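LRA-12 (Uncultured bacterium, PDB 5AEB) hydrolyses beta-lactam antibiotics, carbapenems among them, as a class B3 metallo-beta-lactamase with two zinc ions in its active site. Local coordinates at residues G28-I33 and F168-K173; I43-G48 and I146-T151; K78-T83 and K98-K103; A85-L90 and G128-P133. All coordinates share one frame; numbering follows the deposited sequence.

Interaction 1 (G28-I33 and F168-K173)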
# COMPACT_ATOMS: atom_id res chain seq x y z
N GLY A 28 -8.79 -11.45 10.90
CA GLY A 28 -8.28 -11.03 12.20
C GLY A 28 -8.54 -9.55 12.44
O GLY A 28 -9.66 -9.08 12.27
N ASN A 29 -7.50 -8.81 12.79
CA ASN A 29 -7.61 -7.39 13.00
C ASN A 29 -7.31 -6.52 11.73
O ASN A 29 -7.15 -5.32 11.84
CB ASN A 29 -6.80 -6.96 14.24
CG ASN A 29 -5.28 -7.04 14.03
OD1 ASN A 29 -4.80 -7.73 13.13
ND2 ASN A 29 -4.52 -6.33 14.87
N LEU A 30 -7.27 -7.14 10.55
CA LEU A 30 -7.09 -6.40 9.29
C LEU A 30 -8.42 -6.06 8.61
O LEU A 30 -9.24 -6.95 8.35
CB LEU A 30 -6.19 -7.19 8.31
CG LEU A 30 -6.04 -6.62 6.90
CD1 LEU A 30 -5.38 -5.23 6.93
CD2 LEU A 30 -5.24 -7.59 6.02
N TYR A 31 -8.62 -4.78 8.30
CA TYR A 31 -9.84 -4.31 7.66
C TYR A 31 -9.47 -3.53 6.41
O TYR A 31 -8.38 -2.89 6.34
CB TYR A 31 -10.67 -3.41 8.61
CG TYR A 31 -11.12 -4.07 9.91
CD1 TYR A 31 -10.23 -4.28 10.95
CD2 TYR A 31 -12.46 -4.45 10.10
CE1 TYR A 31 -10.62 -4.89 12.11
CE2 TYR A 31 -12.88 -5.05 11.29
CZ TYR A 31 -11.95 -5.26 12.28
OH TYR A 31 -12.28 -5.84 13.47
N TYR A 32 -10.35 -3.58 5.44
CA TYR A 32 -10.28 -2.78 4.22
C TYR A 32 -11.10 -1.51 4.41
O TYR A 32 -12.33 -1.59 4.65
CB TYR A 32 -10.86 -3.54 3.03
CG TYR A 32 -10.62 -2.87 1.70
CD1 TYR A 32 -11.52 -1.93 1.19
CD2 TYR A 32 -9.47 -3.15 0.95
CE1 TYR A 32 -11.30 -1.30 -0.02
CE2 TYR A 32 -9.23 -2.54 -0.27
CZ TYR A 32 -10.16 -1.60 -0.76
OH TYR A 32 -9.92 -0.99 -1.98
N ILE A 33 -10.46 -0.36 4.18
CA ILE A 33 -11.14 0.93 4.38
C ILE A 33 -10.92 1.89 3.21
O ILE A 33 -11.00 3.12 3.35
CB ILE A 33 -10.73 1.61 5.73
CG1 ILE A 33 -9.22 1.81 5.78
CG2 ILE A 33 -11.25 0.81 6.91
CD1 ILE A 33 -8.75 2.74 6.89
N PHE A 168 4.33 -5.24 3.61
CA PHE A 168 4.29 -5.53 5.02
C PHE A 168 3.79 -6.95 5.24
O PHE A 168 2.79 -7.37 4.67
CB PHE A 168 3.43 -4.54 5.82
CG PHE A 168 3.82 -3.11 5.61
CD1 PHE A 168 4.82 -2.54 6.37
CD2 PHE A 168 3.23 -2.36 4.60
CE1 PHE A 168 5.22 -1.22 6.16
CE2 PHE A 168 3.60 -1.05 4.38
CZ PHE A 168 4.61 -0.49 5.15
N LEU A 169 4.54 -7.67 6.05
CA LEU A 169 4.25 -9.04 6.43
C LEU A 169 3.97 -9.06 7.94
O LEU A 169 4.78 -8.55 8.75
CB LEU A 169 5.48 -9.89 6.10
CG LEU A 169 5.49 -11.41 6.26
CD1 LEU A 169 4.51 -12.01 5.26
CD2 LEU A 169 6.95 -11.86 5.97
N PHE A 170 2.81 -9.61 8.31
CA PHE A 170 2.42 -9.70 9.72
C PHE A 170 1.39 -10.78 9.97
O PHE A 170 0.61 -11.14 9.07
CB PHE A 170 1.88 -8.36 10.27
CG PHE A 170 0.52 -8.00 9.74
CD1 PHE A 170 0.36 -7.52 8.43
CD2 PHE A 170 -0.61 -8.14 10.55
CE1 PHE A 170 -0.89 -7.21 7.92
CE2 PHE A 170 -1.88 -7.80 10.06
CZ PHE A 170 -2.02 -7.35 8.75
N ASP A 171 1.40 -11.30 11.21
CA ASP A 171 0.40 -12.23 11.69
C ASP A 171 -0.77 -11.53 12.39
O ASP A 171 -0.56 -10.61 13.17
CB ASP A 171 1.06 -13.22 12.65
CG ASP A 171 2.03 -14.12 11.95
OD1 ASP A 171 1.75 -14.48 10.79
OD2 ASP A 171 3.06 -14.48 12.54
N THR A 172 -1.99 -11.96 12.08
CA THR A 172 -3.17 -11.68 12.90
C THR A 172 -3.86 -12.95 13.30
O THR A 172 -3.62 -14.00 12.72
CB THR A 172 -4.32 -11.03 12.13
OG1 THR A 172 -4.00 -10.82 10.77
CG2 THR A 172 -4.77 -9.79 12.79
N LYS A 173 -4.80 -12.82 14.23
CA LYS A 173 -5.64 -13.94 14.60
C LYS A 173 -7.10 -13.53 14.78
O LYS A 173 -7.41 -12.38 15.16
CB LYS A 173 -5.09 -14.59 15.87
CG LYS A 173 -5.12 -13.66 17.09
CD LYS A 173 -4.74 -14.40 18.36
CE LYS A 173 -3.24 -14.61 18.50
NZ LYS A 173 -2.94 -15.51 19.66
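Phe170 reaches across to Leu30 with the far end of its ring. From Phe170 CB the ring is set off between the backbone N and the carbonyl carbon (chi1 72°), which carries it toward 28-33. The side chain also touches Leu153 and Ile181 of the flanking strands. Further out, Phe170 CE2 has the carbonyl oxygen of the Asn29 amide, OD1, at 4.2 Å, close to the ring plane. At the tip, Phe170 CZ meets Leu30 CB at 4.2 Å, again edge-on, so the aliphatic carbon abuts the rim of the ring. Two residues on, on the same side of the strand, Thr172 also points toward 28-33, but its modelled methyl overlaps the Asn29 amide and its rotamer is doubtful. Backbone contact finishes the interface: Gly28, with a positive phi of 56° and no side chain, brings its CA to 3.4 Å from Lys173 O. Asn29 ND2 bonds outside the contact, to Thr44 O and Thr151 OG1. The turn leading into strand 30-32, with its first residue Leu30, thus meets the end of strand 166-173 of the other sheet. With no hydrogen bond between the segments and Asn29 OD1 buried without a partner, its position doubtful because of the overlap, the contact probably rests on apolar surface.

Interaction 2 (I43-G48 and I146-T151)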
# COMPACT_ATOMS: atom_id res chain seq x y z
N ILE A 43 -5.47 -1.73 10.68
CA ILE A 43 -5.03 -2.81 11.56
C ILE A 43 -5.28 -2.27 12.96
O ILE A 43 -4.71 -1.24 13.36
CB ILE A 43 -3.53 -3.16 11.34
CG1 ILE A 43 -3.28 -3.61 9.89
CG2 ILE A 43 -3.09 -4.27 12.29
CD1 ILE A 43 -1.85 -3.43 9.47
N THR A 44 -6.15 -2.97 13.69
CA THR A 44 -6.63 -2.52 14.99
C THR A 44 -5.96 -3.35 16.08
O THR A 44 -5.94 -4.58 16.00
CB THR A 44 -8.16 -2.70 15.08
OG1 THR A 44 -8.50 -4.09 14.90
CG2 THR A 44 -8.87 -1.90 14.00
N THR A 45 -5.39 -2.68 17.09
CA THR A 45 -4.71 -3.38 18.20
C THR A 45 -5.22 -2.82 19.50
O THR A 45 -5.93 -1.80 19.51
CB THR A 45 -3.17 -3.14 18.20
OG1 THR A 45 -2.87 -1.89 18.84
CG2 THR A 45 -2.60 -3.14 16.76
N LYS A 46 -4.81 -3.45 20.60
CA LYS A 46 -5.07 -2.94 21.95
C LYS A 46 -4.46 -1.56 22.25
O LYS A 46 -4.92 -0.87 23.14
CB LYS A 46 -4.66 -3.96 23.04
CG LYS A 46 -3.16 -4.09 23.26
CD LYS A 46 -2.83 -4.65 24.64
CE LYS A 46 -1.49 -5.37 24.63
NZ LYS A 46 -0.32 -4.47 24.37
N GLN A 47 -3.44 -1.14 21.50
CA GLN A 47 -2.81 0.17 21.71
C GLN A 47 -3.12 1.22 20.65
O GLN A 47 -2.42 2.24 20.55
CB GLN A 47 -1.30 0.02 21.83
CG GLN A 47 -0.90 -0.47 23.19
CD GLN A 47 0.47 -1.04 23.18
OE1 GLN A 47 1.35 -0.63 22.36
NE2 GLN A 47 0.71 -2.00 24.07
N GLY A 48 -4.19 0.97 19.88
CA GLY A 48 -4.62 1.88 18.83
C GLY A 48 -4.41 1.25 17.47
O GLY A 48 -4.12 0.05 17.38
N ILE A 146 7.57 -3.03 12.96
CA ILE A 146 6.73 -2.00 13.53
C ILE A 146 5.79 -2.74 14.46
O ILE A 146 5.00 -3.59 14.02
CB ILE A 146 5.96 -1.25 12.43
CG1 ILE A 146 6.90 -0.63 11.41
CG2 ILE A 146 5.07 -0.18 13.06
CD1 ILE A 146 6.44 -0.81 9.99
N GLN A 147 5.90 -2.41 15.75
CA GLN A 147 5.07 -2.98 16.80
C GLN A 147 4.05 -2.00 17.36
O GLN A 147 4.40 -0.88 17.73
CB GLN A 147 5.92 -3.43 17.97
CG GLN A 147 7.00 -4.43 17.62
CD GLN A 147 7.10 -5.53 18.66
OE1 GLN A 147 8.19 -6.01 18.96
NE2 GLN A 147 5.96 -5.93 19.21
N LEU A 148 2.79 -2.44 17.44
CA LEU A 148 1.75 -1.71 18.13
C LEU A 148 0.87 -2.74 18.84
O LEU A 148 0.29 -3.63 18.19
CB LEU A 148 0.93 -0.87 17.14
CG LEU A 148 -0.03 0.12 17.83
CD1 LEU A 148 0.72 1.17 18.62
CD2 LEU A 148 -0.95 0.75 16.82
N GLY A 149 0.78 -2.60 20.16
CA GLY A 149 0.20 -3.63 21.02
C GLY A 149 0.84 -4.98 20.77
O GLY A 149 2.06 -5.13 20.87
N ASP A 150 0.02 -5.96 20.43
CA ASP A 150 0.54 -7.29 20.20
C ASP A 150 0.77 -7.57 18.70
O ASP A 150 1.10 -8.69 18.32
CB ASP A 150 -0.40 -8.34 20.83
CG ASP A 150 -0.59 -8.15 22.34
OD1 ASP A 150 0.40 -7.81 23.04
OD2 ASP A 150 -1.72 -8.34 22.84
N THR A 151 0.57 -6.56 17.85
CA THR A 151 0.80 -6.70 16.42
C THR A 151 2.24 -6.28 16.10
O THR A 151 2.76 -5.31 16.67
CB THR A 151 -0.26 -5.87 15.64
OG1 THR A 151 -1.56 -6.39 15.92
CG2 THR A 151 -0.04 -5.90 14.12
O HOH W 1 -2.80 -6.16 20.26
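Gly48 O, with Leu148 CD2 packed against it at 3.3 Å, is gripped by two donors of one residue: Thr45 N and, at 2.7 Å, the hydroxyl Thr45 OG1, which lies only 18° out of the carbonyl plane. The same hydroxyl accepts from Gln47 N at 2.8 Å, forming an ST turn inside the type I beta turn from Thr45 to Gly48. A chi1 of 83° puts OG1 between the backbone N and the carbonyl carbon of Thr45, where it can serve both partners; its methyl, CG2, is left beside the backbone N and rests on Leu148 O at 3.3 Å. Leu148 crosses Thr45 at about a right angle and sets its two methyls against the turn, CD1 toward Gln47 and CD2 toward Gly48.

Gln47 extends alongside Gly149 of the opposing type II' turn, Leu148 to Thr151, and its OE1 takes a weak bond from Gly149 N at 3.0 Å. Farther out, a water accepts from Asp150 N at 2.8 Å and weakly from Lys46 N. Lys46 NZ and Asp150 OD1 form a long salt bridge of 3.7 Å at the exposed rim. On the buried side the methyls Ile43 CG2 and Thr151 CG2 meet at 3.9 Å.

Two hairpin turns therefore meet tip against tip, one joining strands 41-45 and 48-52, the other 145-148 and 151-157, at the edge where the two facing sheets come together in the alpha-beta/beta-alpha sandwich of the metallo-beta-lactamase fold.

Interaction 3 (K78-T83 and K98-K103)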
# COMPACT_ATOMS: atom_id res chain seq x y z
N LYS A 78 -2.49 5.46 15.55
CA LYS A 78 -1.16 5.71 16.13
C LYS A 78 -0.06 5.74 15.09
O LYS A 78 0.93 6.45 15.26
CB LYS A 78 -0.80 4.66 17.17
CG LYS A 78 -1.60 4.64 18.46
CD LYS A 78 -1.79 5.99 19.14
CE LYS A 78 -2.50 5.77 20.48
NZ LYS A 78 -3.72 6.63 20.70
N ILE A 79 -0.25 4.96 14.03
CA ILE A 79 0.76 4.73 13.00
C ILE A 79 0.13 4.81 11.60
O ILE A 79 -0.99 4.33 11.38
CB ILE A 79 1.52 3.40 13.20
CG1 ILE A 79 2.18 3.36 14.60
CG2 ILE A 79 2.55 3.20 12.08
CD1 ILE A 79 2.98 2.10 14.91
N LEU A 80 0.84 5.50 10.72
CA LEU A 80 0.53 5.61 9.30
C LEU A 80 1.67 4.98 8.50
O LEU A 80 2.85 5.30 8.71
CB LEU A 80 0.40 7.10 8.90
CG LEU A 80 -0.62 7.92 9.71
CD1 LEU A 80 -0.53 9.40 9.36
CD2 LEU A 80 -2.05 7.39 9.51
N LEU A 81 1.30 4.09 7.58
CA LEU A 81 2.23 3.46 6.66
C LEU A 81 1.79 3.65 5.20
O LEU A 81 0.62 3.94 4.94
CB LEU A 81 2.34 1.97 6.98
CG LEU A 81 2.73 1.58 8.41
CD1 LEU A 81 2.57 0.08 8.62
CD2 LEU A 81 4.17 2.02 8.69
N THR A 82 2.72 3.46 4.27
CA THR A 82 2.37 3.37 2.86
C THR A 82 3.22 2.32 2.17
O THR A 82 4.35 2.09 2.55
CB THR A 82 2.48 4.73 2.10
OG1 THR A 82 2.03 4.58 0.72
CG2 THR A 82 3.94 5.25 2.08
N THR A 83 2.66 1.70 1.13
CA THR A 83 3.43 0.76 0.32
C THR A 83 4.24 1.42 -0.82
O THR A 83 5.01 0.73 -1.53
CB THR A 83 2.49 -0.29 -0.27
OG1 THR A 83 1.42 0.40 -0.94
CG2 THR A 83 1.91 -1.16 0.89
N LYS A 98 -2.25 15.07 9.85
CA LYS A 98 -2.53 16.30 10.58
C LYS A 98 -3.58 16.09 11.64
O LYS A 98 -3.39 16.48 12.79
CB LYS A 98 -2.96 17.42 9.63
CG LYS A 98 -1.76 18.15 9.07
CD LYS A 98 -2.25 18.88 7.83
CE LYS A 98 -1.26 19.92 7.42
NZ LYS A 98 -1.63 21.08 8.23
N ILE A 99 -4.66 15.44 11.23
CA ILE A 99 -5.84 15.25 12.06
C ILE A 99 -5.61 14.24 13.19
O ILE A 99 -6.02 14.45 14.31
CB ILE A 99 -7.07 14.80 11.21
CG1 ILE A 99 -7.52 15.95 10.31
CG2 ILE A 99 -8.20 14.33 12.11
CD1 ILE A 99 -8.41 15.53 9.16
N THR A 100 -4.92 13.15 12.89
CA THR A 100 -4.71 12.09 13.87
C THR A 100 -3.52 12.35 14.77
O THR A 100 -3.48 11.86 15.88
CB THR A 100 -4.45 10.72 13.17
OG1 THR A 100 -3.37 10.85 12.22
CG2 THR A 100 -5.70 10.24 12.45
N GLY A 101 -2.52 13.08 14.28
CA GLY A 101 -1.23 13.19 15.00
C GLY A 101 -0.45 11.87 15.10
O GLY A 101 0.40 11.71 15.97
N ALA A 102 -0.75 10.93 14.21
CA ALA A 102 -0.08 9.61 14.20
C ALA A 102 1.33 9.79 13.62
O ALA A 102 1.59 10.78 12.93
CB ALA A 102 -0.89 8.60 13.38
N LYS A 103 2.23 8.87 13.97
CA LYS A 103 3.60 8.81 13.43
C LYS A 103 3.56 8.17 12.04
O LYS A 103 2.97 7.07 11.84
CB LYS A 103 4.52 8.02 14.37
CG LYS A 103 4.84 8.79 15.66
CD LYS A 103 5.81 8.02 16.58
CE LYS A 103 6.36 8.92 17.70
NZ LYS A 103 6.79 8.10 18.87
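Leu80 and Ala102 make the apolar core of this contact, Leu80 CG lying 3.7 Å from Ala102 CB. The same methyl also sits against the strand backbone, 3.4 Å from Lys78 O, so it touches both that carbonyl and the leucine. Leu80 holds CG beside its backbone N, anti to the carbonyl carbon (chi1 -55°), and its CD1 continues toward Thr100.

Around this core the backbones pair. Lys103 N donates to Lys78 O at 3.0 Å, and Lys103 O accepts from Leu80 N at 2.9 Å; the two bonds straddle Ile79 in a parallel bridge. Lys103 O is approached as well by Ile79 CA, a CA-H...O contact of 3.4 Å. Ile79 and Lys103 start out on one face of the sheet, but the lysine runs on extended, leading away, while Ile79 packs on Ile146 of the second sheet.

What places Ala102 is the end of the helix. Gly101 leaves helical geometry with a positive phi of 65°, and Thr100 OG1 accepts from Ala102 N at 3.3 Å in an ST turn, and the same hydroxyl is hydrogen-bonded to Ile96 O. Leu80 meets that helix too, through Met93, Ile96 and Lys97.

Strand 77-81, helix 93-100 and strand 103-107 form a beta-alpha-beta crossover, the helix packed on one side of the sheet, and the zinc-binding loop follows directly from the first strand.

Interaction 4 (A85-L90 and G128-P133). With ZN (zinc ion), chain C; ZN (zinc ion), chain D.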
# COMPACT_ATOMS: atom_id res chain seq x y z
N ALA A 85 5.17 5.60 -2.63
CA ALA A 85 4.97 7.06 -2.62
C ALA A 85 4.44 7.63 -3.94
O ALA A 85 5.16 8.32 -4.67
CB ALA A 85 6.23 7.78 -2.17
N HIS A 86 3.19 7.30 -4.27
CA HIS A 86 2.52 7.86 -5.42
C HIS A 86 1.26 8.49 -4.93
O HIS A 86 0.70 8.03 -3.95
CB HIS A 86 2.15 6.80 -6.46
CG HIS A 86 3.27 6.44 -7.40
ND1 HIS A 86 3.29 5.28 -8.10
CD2 HIS A 86 4.44 7.13 -7.75
CE1 HIS A 86 4.42 5.23 -8.84
NE2 HIS A 86 5.11 6.37 -8.64
N TYR A 87 0.78 9.48 -5.68
CA TYR A 87 -0.38 10.28 -5.27
C TYR A 87 -1.66 9.48 -5.08
O TYR A 87 -2.51 9.90 -4.31
CB TYR A 87 -0.64 11.44 -6.26
CG TYR A 87 -1.25 11.01 -7.58
CD1 TYR A 87 -0.45 10.55 -8.63
CD2 TYR A 87 -2.63 11.02 -7.76
CE1 TYR A 87 -1.00 10.15 -9.84
CE2 TYR A 87 -3.20 10.63 -8.97
CZ TYR A 87 -2.39 10.19 -10.01
OH TYR A 87 -2.97 9.79 -11.21
N ASP A 88 -1.79 8.36 -5.78
CA ASP A 88 -2.95 7.48 -5.62
C ASP A 88 -2.95 6.68 -4.28
O ASP A 88 -3.96 6.10 -3.91
CB ASP A 88 -3.21 6.55 -6.87
CG ASP A 88 -2.01 5.67 -7.25
OD1 ASP A 88 -0.84 6.18 -7.17
OD2 ASP A 88 -2.23 4.47 -7.63
N HIS A 89 -1.83 6.71 -3.55
CA HIS A 89 -1.73 6.06 -2.24
C HIS A 89 -1.31 6.96 -1.12
O HIS A 89 -1.27 6.51 0.04
CB HIS A 89 -0.83 4.84 -2.31
CG HIS A 89 -1.10 3.99 -3.53
ND1 HIS A 89 -2.11 3.12 -3.57
CD2 HIS A 89 -0.49 3.96 -4.78
CE1 HIS A 89 -2.13 2.52 -4.78
NE2 HIS A 89 -1.15 3.05 -5.53
N LEU A 90 -1.00 8.23 -1.44
CA LEU A 90 -0.59 9.23 -0.44
C LEU A 90 -1.35 10.54 -0.54
O LEU A 90 -1.07 11.49 0.20
CB LEU A 90 0.90 9.55 -0.59
CG LEU A 90 1.96 8.54 -0.13
CD1 LEU A 90 3.33 9.17 -0.27
CD2 LEU A 90 1.74 8.18 1.32
N GLY A 128 6.39 19.79 -10.54
CA GLY A 128 5.84 20.21 -9.24
C GLY A 128 5.22 19.09 -8.42
O GLY A 128 5.15 17.93 -8.88
N SER A 129 4.76 19.43 -7.21
CA SER A 129 4.14 18.45 -6.29
C SER A 129 2.83 17.86 -6.81
O SER A 129 1.94 18.60 -7.23
CB SER A 129 3.89 19.07 -4.91
OG SER A 129 5.10 19.14 -4.19
N MET A 130 2.73 16.53 -6.78
CA MET A 130 1.51 15.83 -7.18
C MET A 130 0.58 15.45 -6.02
O MET A 130 -0.58 15.14 -6.22
CB MET A 130 1.86 14.61 -8.02
CG MET A 130 2.66 14.96 -9.27
SD MET A 130 3.69 13.56 -9.77
CE MET A 130 2.39 12.44 -10.25
N PHE A 131 1.11 15.49 -4.80
CA PHE A 131 0.31 15.30 -3.58
C PHE A 131 0.93 16.16 -2.47
O PHE A 131 2.09 16.58 -2.60
CB PHE A 131 0.26 13.81 -3.15
CG PHE A 131 1.61 13.19 -2.95
CD1 PHE A 131 2.23 13.23 -1.70
CD2 PHE A 131 2.27 12.57 -4.00
CE1 PHE A 131 3.50 12.67 -1.52
CE2 PHE A 131 3.53 11.99 -3.83
CZ PHE A 131 4.15 12.03 -2.58
N GLU A 132 0.17 16.41 -1.40
CA GLU A 132 0.70 17.22 -0.27
C GLU A 132 1.91 16.54 0.37
O GLU A 132 1.80 15.38 0.79
CB GLU A 132 -0.39 17.51 0.78
CG GLU A 132 0.04 18.44 1.94
CD GLU A 132 0.30 19.88 1.50
OE1 GLU A 132 -0.36 20.38 0.56
OE2 GLU A 132 1.21 20.52 2.09
N PRO A 133 3.07 17.22 0.39
CA PRO A 133 4.26 16.68 1.05
C PRO A 133 3.97 16.17 2.47
O PRO A 133 3.16 16.73 3.18
CB PRO A 133 5.19 17.89 1.14
CG PRO A 133 4.82 18.70 -0.05
CD PRO A 133 3.34 18.53 -0.23
ZN ZN C . -1.18 2.83 -7.45
ZN ZN D . 2.28 3.65 -7.99
O HOH W 2 0.40 3.73 -8.07
O HOH W 3 -0.53 14.05 1.30
O HOH W 4 -0.07 1.50 -8.18
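Leu90 and Phe131 supply the CH-pi contact: Leu90 CB stands over one face of the phenyl ring, 4.2 Å from its centroid and 18° off the normal, and Leu90 CD1 reaches on to Phe131 CE1 at 3.7 Å. Phe131 gets there with CG between its backbone N and carbonyl carbon (chi1 56°), the ring lying against the residues of the short helical turn. Other apolar contacts come from Tyr87, whose CB touches Phe131 CD2 at 3.9 Å and whose CD1 meets the methyl Met130 CE at 3.8 Å. Polar contact is indirect, one water lying between Leu90 O and Glu132 O.

Metal bonds occupy the far side of the same turn. His86 ND1 binds one zinc ion at 1.9 Å, and Asp88 OD2 (2.0 Å) and His89 NE2 bind the other; a water bridges the two ions. Gln84 and His161 complete the protein ligands of the first, His227 those of the second. Phe131 packs behind the Gln-x-His-x-Asp-His metal motif.

In the chain, helix 87-90 follows strand 77-81 and precedes helix 93-100; Leu90 packs on Thr82 just after that strand and, like Ala85, touches Met114 of helix 111-115, while 128-133 lies in the loop from helix 111-115 to strand 138-140.

From the N terminus, the first halves of interactions 1, 2, 3 and 4 come in that order. Interaction 3 closes first, when the chain returns at 98-103, and interaction 4 follows at 128-133; because 85-90 lies between 78-83 and 98-103, these two cross. Both are nested inside interaction 2, closed at 146-151, which is nested in turn inside interaction 1, closed at 168-173. Interactions 1 and 2 each join the seven-stranded sheet to the five-stranded one and meet through Asn29. Interaction 3 works within the larger sheet and touches interaction 2 through Ile79 and Ile146. Through Thr82 and Leu90 it also adjoins interaction 4, which ties the zinc-binding turn to the 128-133 loop.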